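Local coordinates for protein EvdO2 (Micromonospora carbonacea, PDB 4XAB) that probably catalyses an oxidative cyclization in orthosomycin biosynthesis, as a metal-dependent oxygenase of the phytanoyl-CoA dioxygenase family with a double-stranded beta-helix fold, at residues D43-V47 with L72-I76. Residues are numbered along the deposited sequence; the frame is centred on the assembly and turned at random.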
loop_
_atom_site.group_PDB
_atom_site.type_symbol
_atom_site.label_atom_id
_atom_site.label_comp_id
_atom_site.label_asym_id
_atom_site.label_seq_id
_atom_site.Cartn_x
_atom_site.Cartn_y
_atom_site.Cartn_z
ATOM N N ASP A 43 -2.613 11.346 -13.927
ATOM C CA ASP A 43 -3.410 12.486 -14.400
ATOM C C ASP A 43 -4.603 12.023 -15.238
ATOM O O ASP A 43 -5.666 12.661 -15.253
ATOM C CB ASP A 43 -2.546 13.449 -15.227
ATOM C CG ASP A 43 -1.671 14.351 -14.365
ATOM O OD1 ASP A 43 -1.917 14.447 -13.142
ATOM O OD2 ASP A 43 -0.746 14.981 -14.922
ATOM N N ARG A 44 -4.409 10.912 -15.945
ATOM C CA ARG A 44 -5.444 10.358 -16.807
ATOM C C ARG A 44 -6.281 9.294 -16.098
ATOM O O ARG A 44 -7.477 9.170 -16.360
ATOM C CB ARG A 44 -4.823 9.782 -18.082
ATOM C CG ARG A 44 -5.845 9.232 -19.071
ATOM C CD ARG A 44 -6.934 10.256 -19.396
ATOM N NE ARG A 44 -6.633 11.016 -20.605
ATOM C CZ ARG A 44 -6.935 10.609 -21.834
ATOM N NH1 ARG A 44 -7.545 9.445 -22.013
ATOM N NH2 ARG A 44 -6.626 11.361 -22.884
ATOM N N LEU A 45 -5.660 8.535 -15.196
ATOM C CA LEU A 45 -6.373 7.511 -14.427
ATOM C C LEU A 45 -7.343 8.128 -13.432
ATOM O O LEU A 45 -8.437 7.606 -13.201
ATOM C CB LEU A 45 -5.393 6.619 -13.666
ATOM C CG LEU A 45 -4.708 5.463 -14.387
ATOM C CD1 LEU A 45 -3.712 4.799 -13.446
ATOM C CD2 LEU A 45 -5.746 4.465 -14.887
ATOM N N PHE A 46 -6.920 9.240 -12.837
ATOM C CA PHE A 46 -7.667 9.888 -11.774
ATOM C C PHE A 46 -8.145 11.265 -12.208
ATOM O O PHE A 46 -7.553 12.283 -11.845
ATOM C CB PHE A 46 -6.811 10.020 -10.518
ATOM C CG PHE A 46 -6.556 8.718 -9.819
ATOM C CD1 PHE A 46 -7.513 8.178 -8.971
ATOM C CD2 PHE A 46 -5.357 8.042 -9.995
ATOM C CE1 PHE A 46 -7.281 6.978 -8.315
ATOM C CE2 PHE A 46 -5.124 6.840 -9.338
ATOM C CZ PHE A 46 -6.088 6.311 -8.504
ATOM N N VAL A 47 -9.220 11.294 -12.975
ATOM C CA VAL A 47 -9.729 12.562 -13.472
ATOM C C VAL A 47 -10.587 13.243 -12.427
ATOM O O VAL A 47 -11.596 12.691 -11.996
ATOM C CB VAL A 47 -10.549 12.376 -14.745
ATOM C CG1 VAL A 47 -11.142 13.704 -15.173
ATOM C CG2 VAL A 47 -9.670 11.803 -15.840
ATOM N N LEU A 72 -11.509 6.475 -0.053
ATOM C CA LEU A 72 -10.230 6.861 -0.616
ATOM C C LEU A 72 -10.213 6.492 -2.093
ATOM O O LEU A 72 -10.429 5.335 -2.434
ATOM C CB LEU A 72 -9.097 6.159 0.128
ATOM C CG LEU A 72 -7.672 6.591 -0.171
ATOM C CD1 LEU A 72 -7.504 8.049 0.194
ATOM C CD2 LEU A 72 -6.713 5.709 0.616
ATOM N N PRO A 73 -9.978 7.470 -2.975
ATOM C CA PRO A 73 -9.912 7.148 -4.405
ATOM C C PRO A 73 -8.836 6.112 -4.705
ATOM O O PRO A 73 -7.662 6.314 -4.382
ATOM C CB PRO A 73 -9.569 8.498 -5.053
ATOM C CG PRO A 73 -10.099 9.498 -4.097
ATOM C CD PRO A 73 -9.873 8.921 -2.735
ATOM N N GLN A 74 -9.227 5.005 -5.312
ATOM C CA GLN A 74 -8.252 3.979 -5.626
ATOM C C GLN A 74 -8.685 3.112 -6.786
ATOM O O GLN A 74 -9.874 2.953 -7.062
ATOM C CB GLN A 74 -7.959 3.119 -4.388
ATOM C CG GLN A 74 -9.156 2.535 -3.688
ATOM C CD GLN A 74 -8.882 2.262 -2.217
ATOM O OE1 GLN A 74 -9.626 2.704 -1.342
ATOM N NE2 GLN A 74 -7.807 1.533 -1.940
ATOM N N ILE A 75 -7.693 2.576 -7.482
ATOM C CA ILE A 75 -7.920 1.690 -8.612
ATOM C C ILE A 75 -7.186 0.378 -8.382
ATOM O O ILE A 75 -5.963 0.354 -8.307
ATOM C CB ILE A 75 -7.445 2.329 -9.929
ATOM C CG1 ILE A 75 -8.184 3.648 -10.173
ATOM C CG2 ILE A 75 -7.649 1.381 -11.087
ATOM C CD1 ILE A 75 -7.555 4.519 -11.235
ATOM N N ILE A 76 -7.931 -0.712 -8.243
ATOM C CA ILE A 76 -7.299 -2.016 -8.106
ATOM C C ILE A 76 -6.841 -2.477 -9.490
ATOM O O ILE A 76 -7.563 -2.337 -10.474
ATOM C CB ILE A 76 -8.243 -3.055 -7.462
ATOM C CG1 ILE A 76 -7.544 -4.410 -7.325
ATOM C CG2 ILE A 76 -9.529 -3.189 -8.257
ATOM C CD1 ILE A 76 -6.257 -4.349 -6.526
#
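The delta methyl of Ile-75 lies over one face of the Phe-46 ring, a CH-pi contact with CD1 3.9 Å from the ring centroid. It sits off-centre toward the rim, and its nearest ring atom is CZ of Phe-46, 3.6 Å from CD1. The same methyl nestles in the corner formed by the ring and Leu-45, where CD1 of Ile-75 touches the carbonyl O of Leu-45 at 3.8 Å and its CB at 3.9 Å. This is a worked example of how a helix terminus is fastened to a sheet without a hydrogen bond between the two segments. Next to CZ on the ring, CE1 of Phe-46 stands 4.3 Å from CB of Pro-73, while the backbone N of Gln-74 lies near the ring plane, at its edge.

With CG1 of Ile-75 anti to the carbonyl carbon (chi1 -59°), its longer branch extends toward the ring. With an alanine in place of Phe-46, the Ile-75 methyl would probably lose its aromatic face and a gap would open beside Pro-73.

Phe-46, the first residue to leave helical geometry after helix 32-45, also packs on Tyr-42, Tyr-58 and Ile-60. Its ring touches Ala-115 and Leu-117 of strand 110-118, whose backbone pairs with Ile-75 and Pro-73, so the contact packs the end of helix 32-45 against strands 74-76 and 110-118 in the antiparallel sheet of the double-stranded beta-helix (cupin-type) fold.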